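Local atomic coordinates of endoribonuclease ToxN (Bacillus thuringiensis, PDB entry 4ATO), a protein that cleaves RNA at adenine-rich sequences as the toxin of a type III toxin-antitoxin system and assembles with single repeats of the antitoxic ToxI RNA into a triangular complex. Residues Pro91-Lys96 against Gln167-Arg172. Numbering follows the deposited sequence.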
loop_
_atom_site.group_PDB
_atom_site.type_symbol
_atom_site.label_atom_id
_atom_site.label_comp_id
_atom_site.label_asym_id
_atom_site.label_seq_id
_atom_site.Cartn_x
_atom_site.Cartn_y
_atom_site.Cartn_z
ATOM N N PRO A 91 -15.736 2.348 -36.913
ATOM C CA PRO A 91 -15.236 3.610 -37.474
ATOM C C PRO A 91 -15.807 4.808 -36.720
ATOM O O PRO A 91 -16.908 4.714 -36.173
ATOM C CB PRO A 91 -15.739 3.580 -38.926
ATOM C CG PRO A 91 -16.922 2.689 -38.900
ATOM C CD PRO A 91 -16.668 1.663 -37.828
ATOM N N GLU A 92 -15.072 5.915 -36.694
ATOM C CA GLU A 92 -15.410 7.035 -35.813
ATOM C C GLU A 92 -16.690 7.777 -36.190
ATOM O O GLU A 92 -17.215 8.564 -35.400
ATOM C CB GLU A 92 -14.231 8.007 -35.672
ATOM C CG GLU A 92 -13.637 8.489 -36.983
ATOM C CD GLU A 92 -12.285 9.168 -36.801
ATOM O OE1 GLU A 92 -11.662 8.987 -35.731
ATOM O OE2 GLU A 92 -11.842 9.879 -37.731
ATOM N N LYS A 93 -17.202 7.519 -37.385
ATOM C CA LYS A 93 -18.455 8.136 -37.799
ATOM C C LYS A 93 -19.650 7.318 -37.324
ATOM O O LYS A 93 -20.772 7.819 -37.263
ATOM C CB LYS A 93 -18.509 8.354 -39.319
ATOM C CG LYS A 93 -17.574 7.459 -40.125
ATOM C CD LYS A 93 -16.186 8.081 -40.266
ATOM C CE LYS A 93 -15.107 7.019 -40.402
ATOM N NZ LYS A 93 -13.756 7.612 -40.238
ATOM N N GLU A 94 -19.417 6.058 -36.974
ATOM C CA GLU A 94 -20.526 5.219 -36.527
ATOM C C GLU A 94 -20.621 5.114 -35.003
ATOM O O GLU A 94 -21.335 4.258 -34.478
ATOM C CB GLU A 94 -20.482 3.830 -37.181
ATOM C CG GLU A 94 -20.564 3.853 -38.714
ATOM C CD GLU A 94 -21.755 4.632 -39.233
ATOM O OE1 GLU A 94 -22.864 4.491 -38.668
ATOM O OE2 GLU A 94 -21.581 5.391 -40.212
ATOM N N CYS A 95 -19.915 5.992 -34.293
ATOM C CA CYS A 95 -20.022 6.015 -32.836
ATOM C C CYS A 95 -20.112 7.428 -32.262
ATOM O O CYS A 95 -19.494 8.362 -32.768
ATOM C CB CYS A 95 -18.872 5.239 -32.189
ATOM S SG CYS A 95 -17.303 6.089 -32.189
ATOM N N LYS A 96 -20.900 7.572 -31.202
ATOM C CA LYS A 96 -21.066 8.853 -30.533
ATOM C C LYS A 96 -20.575 8.782 -29.088
ATOM O O LYS A 96 -20.811 7.802 -28.386
ATOM C CB LYS A 96 -22.530 9.283 -30.564
ATOM C CG LYS A 96 -22.770 10.649 -29.941
ATOM C CD LYS A 96 -21.912 11.725 -30.608
ATOM C CE LYS A 96 -21.847 12.987 -29.760
ATOM N NZ LYS A 96 -23.206 13.475 -29.405
ATOM N N GLN A 167 -12.953 -2.279 -42.624
ATOM C CA GLN A 167 -12.204 -1.811 -43.789
ATOM C C GLN A 167 -13.153 -1.536 -44.950
ATOM O O GLN A 167 -13.077 -0.488 -45.589
ATOM C CB GLN A 167 -11.155 -2.846 -44.215
ATOM C CG GLN A 167 -9.967 -2.984 -43.276
ATOM C CD GLN A 167 -8.931 -1.891 -43.478
ATOM O OE1 GLN A 167 -8.956 -1.174 -44.480
ATOM N NE2 GLN A 167 -8.013 -1.760 -42.524
ATOM N N GLU A 168 -14.050 -2.483 -45.211
ATOM C CA GLU A 168 -15.017 -2.350 -46.293
ATOM C C GLU A 168 -15.879 -1.110 -46.114
ATOM O O GLU A 168 -16.275 -0.478 -47.093
ATOM C CB GLU A 168 -15.899 -3.595 -46.392
ATOM C CG GLU A 168 -15.149 -4.852 -46.810
ATOM C CD GLU A 168 -16.021 -6.094 -46.782
ATOM O OE1 GLU A 168 -17.231 -5.984 -47.080
ATOM O OE2 GLU A 168 -15.494 -7.181 -46.455
ATOM N N TYR A 169 -16.163 -0.758 -44.864
ATOM C CA TYR A 169 -16.942 0.441 -44.585
ATOM C C TYR A 169 -16.204 1.669 -45.087
ATOM O O TYR A 169 -16.821 2.634 -45.545
ATOM C CB TYR A 169 -17.227 0.588 -43.088
ATOM C CG TYR A 169 -17.889 1.905 -42.735
ATOM C CD1 TYR A 169 -17.123 3.044 -42.469
ATOM C CD2 TYR A 169 -19.278 2.016 -42.670
ATOM C CE1 TYR A 169 -17.716 4.253 -42.159
ATOM C CE2 TYR A 169 -19.883 3.226 -42.353
ATOM C CZ TYR A 169 -19.093 4.342 -42.098
ATOM O OH TYR A 169 -19.668 5.552 -41.781
ATOM N N LYS A 170 -14.880 1.633 -44.990
ATOM C CA LYS A 170 -14.049 2.748 -45.430
ATOM C C LYS A 170 -14.021 2.862 -46.954
ATOM O O LYS A 170 -12.963 2.838 -47.581
ATOM C CB LYS A 170 -12.641 2.633 -44.843
ATOM C CG LYS A 170 -12.620 2.685 -43.318
ATOM C CD LYS A 170 -11.232 2.414 -42.754
ATOM C CE LYS A 170 -11.195 2.613 -41.243
ATOM N NZ LYS A 170 -12.108 1.681 -40.528
ATOM N N GLU A 171 -15.213 2.964 -47.530
ATOM C CA GLU A 171 -15.411 3.272 -48.933
ATOM C C GLU A 171 -15.907 4.709 -48.971
ATOM O O GLU A 171 -16.044 5.317 -50.034
ATOM C CB GLU A 171 -16.477 2.350 -49.506
ATOM C CG GLU A 171 -17.808 2.458 -48.779
ATOM C CD GLU A 171 -18.743 1.305 -49.085
ATOM O OE1 GLU A 171 -18.414 0.490 -49.973
ATOM O OE2 GLU A 171 -19.806 1.212 -48.435
ATOM N N ARG A 172 -16.175 5.237 -47.781
ATOM C CA ARG A 172 -16.677 6.592 -47.607
ATOM C C ARG A 172 -15.577 7.601 -47.896
ATOM O O ARG A 172 -14.401 7.245 -47.958
ATOM C CB ARG A 172 -17.188 6.768 -46.176
ATOM C CG ARG A 172 -18.042 8.000 -45.950
ATOM C CD ARG A 172 -18.630 7.993 -44.548
ATOM N NE ARG A 172 -19.587 9.077 -44.344
ATOM C CZ ARG A 172 -19.276 10.266 -43.833
ATOM N NH1 ARG A 172 -18.029 10.530 -43.470
ATOM N NH2 ARG A 172 -20.216 11.191 -43.685
#
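The ring of Tyr-169 takes Pro-91 over one face and Lys-93 at its edge. Pro-91 CG makes a CH-pi contact 3.9 Å from the ring centroid, 23° off the normal. It is displaced toward the CD1-CE1 rim, where Tyr-169 CD1 is 3.6 Å from Pro-91 CG. Near the ring plane, Lys-93 CG lies 3.3 Å from Tyr-169 OH. The same hydroxyl donates a very short hydrogen bond, 2.5 Å, to Glu-94 OE2 of a carboxylate whose plane lies 65° from that of the ring. Tyr-169, the last residue of helix 159-169, points its CB toward the turn, and its CG is anti to the backbone N (chi1 173°). The Glu-94 chain bends at chi2, and its other oxygen, OE1, is hydrogen-bonded to Ser-13 OG, so both carboxylate oxygens have partners. Pro-91 to Glu-94 form a type I beta turn, closed by the backbone hydrogen bond from Glu-94 N to Pro-91 O, 3.0 Å; Pro-91 and Glu-94 also touch Tyr-16 of helix 14-23. The example illustrates a tyrosine at a helix C-terminus packing on a proline and hydrogen-bonding to a carboxylate, here joining the last modelled helix to the beta turn that leads into strand 95-97, outermost in this chain's antiparallel sheet.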